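Local structure of PA4485 (Pseudomonas aeruginosa pa01, 4AVR) at the interface of chains A and B. The protein is an RlpA-family protein that probably acts as a lytic transglycosylase on peptidoglycan, with a likely preference for glycan strands lacking stem peptides. Residues are numbered along the deposited sequence; one frame, centred on the assembly and turned at random. Chains: chain A/B, PA4485.

Contact 1: the interface of chains A and B. Residues chain A 73-74, 77; chain B 83.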
loop_
_atom_site.group_PDB
_atom_site.type_symbol
_atom_site.label_atom_id
_atom_site.label_comp_id
_atom_site.label_asym_id
_atom_site.label_seq_id
_atom_site.Cartn_x
_atom_site.Cartn_y
_atom_site.Cartn_z
ATOM N N ARG A 73 -0.535 -0.709 -7.858
ATOM C CA ARG A 73 -1.217 0.582 -7.864
ATOM C C ARG A 73 -1.945 0.839 -9.176
ATOM O O ARG A 73 -3.095 1.290 -9.183
ATOM C CB ARG A 73 -0.222 1.711 -7.584
ATOM C CG ARG A 73 -0.916 3.042 -7.279
ATOM C CD ARG A 73 -0.639 4.163 -8.211
ATOM N NE ARG A 73 0.633 4.154 -8.818
ATOM C CZ ARG A 73 0.979 4.124 -10.100
ATOM N NH1 ARG A 73 0.165 4.133 -11.170
ATOM N NH2 ARG A 73 2.266 4.090 -10.268
ATOM N N LYS A 74 -1.285 0.583 -10.298
ATOM C CA LYS A 74 -1.898 0.815 -11.601
ATOM C C LYS A 74 -3.143 -0.053 -11.777
ATOM O O LYS A 74 -4.161 0.407 -12.321
ATOM C CB LYS A 74 -0.890 0.561 -12.725
ATOM C CG LYS A 74 -1.433 0.830 -14.109
ATOM C CD LYS A 74 -1.639 2.294 -14.370
ATOM C CE LYS A 74 -1.976 2.538 -15.834
ATOM N NZ LYS A 74 -2.285 3.970 -16.121
ATOM N N GLU A 77 -5.972 1.458 -9.799
ATOM C CA GLU A 77 -6.571 2.567 -10.557
ATOM C C GLU A 77 -7.587 2.057 -11.573
ATOM O O GLU A 77 -8.694 2.587 -11.673
ATOM C CB GLU A 77 -5.486 3.396 -11.258
ATOM C CG GLU A 77 -4.613 4.159 -10.277
ATOM C CD GLU A 77 -3.388 4.801 -10.870
ATOM O OE1 GLU A 77 -2.831 4.335 -11.876
ATOM O OE2 GLU A 77 -2.852 5.720 -10.215
ATOM N N ARG B 83 -0.091 8.425 -6.454
ATOM C CA ARG B 83 0.475 8.176 -7.764
ATOM C C ARG B 83 1.982 8.344 -7.787
ATOM O O ARG B 83 2.689 7.525 -8.386
ATOM C CB ARG B 83 -0.172 9.105 -8.790
ATOM C CG ARG B 83 0.398 9.045 -10.211
ATOM C CD ARG B 83 -0.666 8.529 -11.159
ATOM N NE ARG B 83 -0.224 8.321 -12.530
ATOM C CZ ARG B 83 -0.986 7.747 -13.458
ATOM N NH1 ARG B 83 -2.211 7.336 -13.149
ATOM N NH2 ARG B 83 -0.535 7.574 -14.693
HETATM O O HOH W 1 3.249 4.859 -7.509
#
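B:Arg83 reaches from a loop of chain B across to A:Glu77 on helix 73-79 of chain A, and the two side chains cross at about a right angle. Its terminal NH1 does the touching, 3.3 Å from the carboxylate oxygen OE1 of A:Glu77, a salt bridge, with OE2 of A:Glu77 at a similar 3.4 Å. The guanidinium and carboxylate planes are tilted by 24°. B:Arg83 is poorly ordered, so the salt bridge is probably loose.

A second connection runs through water 1, held by NE and NH2 of A:Arg73, the latter at 3.0 Å, and bonded to the backbone carbonyl O of B:Arg83 at 2.9 Å. Arginine suits this place because its several N-H groups grip water and carboxylate at once.

Behind this shell, A:Arg73 NH1 donates to A:Glu77 OE1 at 3.1 Å, one helical turn along. OE1 lies in the plane of the A:Arg73 guanidinium, at its edge, whereas the donor comes from above the carboxylate plane, 39° out of it. The acid leaves with CG anti to its carbonyl carbon (chi1 -68°) and extends beyond, long enough to take both arginines. NH1 of A:Arg73 lies over one face of the B:Arg83 guanidinium, 4.2 Å above its plane and toward the rim; the shared carboxylate probably balances this gathered positive charge, to which nearby A:Lys74 adds. The patch helps join the two copies in the crystal assembly, which may not be the biological one.

Contact 2: the interface of chains A and B. Residues chain A 82-83; chain B 73, 77.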
loop_
_atom_site.group_PDB
_atom_site.type_symbol
_atom_site.label_atom_id
_atom_site.label_comp_id
_atom_site.label_asym_id
_atom_site.label_seq_id
_atom_site.Cartn_x
_atom_site.Cartn_y
_atom_site.Cartn_z
ATOM N N ILE A 82 -8.683 2.896 -5.529
ATOM C CA ILE A 82 -7.634 3.656 -4.837
ATOM C C ILE A 82 -8.154 4.245 -3.527
ATOM O O ILE A 82 -7.486 4.139 -2.491
ATOM C CB ILE A 82 -7.031 4.739 -5.750
ATOM C CG1 ILE A 82 -6.225 4.082 -6.878
ATOM C CG2 ILE A 82 -6.180 5.727 -4.965
ATOM C CD1 ILE A 82 -4.923 3.435 -6.418
ATOM N N ARG A 83 -9.321 4.880 -3.570
ATOM C CA ARG A 83 -9.877 5.506 -2.368
ATOM C C ARG A 83 -10.502 4.502 -1.423
ATOM O O ARG A 83 -10.380 4.651 -0.208
ATOM C CB ARG A 83 -10.877 6.599 -2.722
ATOM C CG ARG A 83 -10.209 7.812 -3.318
ATOM C CD ARG A 83 -11.228 8.763 -3.934
ATOM N NE ARG A 83 -12.271 9.231 -3.019
ATOM C CZ ARG A 83 -13.219 10.108 -3.356
ATOM N NH1 ARG A 83 -13.265 10.608 -4.586
ATOM N NH2 ARG A 83 -14.127 10.495 -2.467
ATOM N N ARG B 73 -2.205 4.441 4.132
ATOM C CA ARG B 73 -2.837 4.703 2.850
ATOM C C ARG B 73 -3.661 5.990 2.905
ATOM O O ARG B 73 -3.574 6.827 2.006
ATOM C CB ARG B 73 -3.739 3.520 2.460
ATOM C CG ARG B 73 -4.306 3.620 1.047
ATOM C CD ARG B 73 -5.652 2.910 0.875
ATOM N NE ARG B 73 -6.685 3.435 1.768
ATOM C CZ ARG B 73 -7.295 4.621 1.626
ATOM N NH1 ARG B 73 -7.010 5.405 0.587
ATOM N NH2 ARG B 73 -8.179 5.041 2.520
ATOM N N GLU B 77 -3.180 9.463 0.703
ATOM C CA GLU B 77 -4.247 10.133 -0.029
ATOM C C GLU B 77 -4.322 11.612 0.357
ATOM O O GLU B 77 -4.387 12.485 -0.505
ATOM C CB GLU B 77 -5.562 9.421 0.247
ATOM C CG GLU B 77 -6.789 10.044 -0.372
ATOM C CD GLU B 77 -8.032 9.393 0.206
ATOM O OE1 GLU B 77 -8.242 8.193 -0.039
ATOM O OE2 GLU B 77 -8.771 10.035 1.001
HETATM O O HOH W 2 -10.351 7.066 1.409
#
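The guanidinium of B:Arg73 has the backbone carbonyl O of A:Arg83 over one face, 3.2 Å above the plane and displaced toward the rim. At its edge, in plane, sits OE1 of B:Glu77 from its own chain. The flat head thus meets the partner chain's main chain with a face while an N-H at its rim is spent on the acid. NH1 also comes within 3.4 Å of A:Ile82 O, which lies on the same side of the plane, an approach that is probably electrostatic. The main chain of A:Ile82, not its hydrophobic side chain, makes this contact.

B:Arg73 NH1 donates to B:Glu77 OE1 at 3.1 Å in a nearly straight bond, 170° at the hydrogen, coming from above the carboxylate plane; the pair is also a salt bridge within chain B. Residues one helical turn apart suit such a pairing, which restrains the rotation of both long side chains. In B:Arg73, CG points away from the backbone N (chi1 -173°) and the chain bends at chi3, bringing its head against the loop of chain A.

Water 2 joins the two chains. It bonds to B:Glu77 OE1 at 2.8 Å and to the carbonyl O of A:Arg83 at 2.9 Å, and NH2 of B:Arg73 reaches it at 3.2 Å. OE1 therefore serves both the arginine and the water.

A:Arg83 also offers the aliphatic part of its side chain: CG lies 3.8 Å from OE1 of B:Glu77. The two side chains cross at about a right angle, and their guanidinium and carboxylate planes are steeply inclined, 71° apart. The head of A:Arg83 is directed away from the acid, and this residue is poorly ordered. The family is that of the double-psi beta-barrel; A:Ile82 and A:Arg83 belong to the loop that leads from helix 73-79 into strand 87-93, and they face helix 73-79 of chain B.

Contacts 1 and 2, whose C-alpha centres lie about 10 Å apart, are related by the two-fold symmetry of the interface. Each sets helix 73-79 of one chain against the following loop of the other, with residues 73, 77 and 83 common to both and the chains exchanged. The water bridge from residue 73 to the carbonyl of residue 83 recurs in both, but the direct salt bridge between residues 83 and 77 is present in contact 1 and absent in contact 2, in line with different chi1 angles of both residues. This may reflect a pliable polar contact, in keeping with the poor order of residue 83 in both chains; the structure alone does not show whether this dimer forms in the cell.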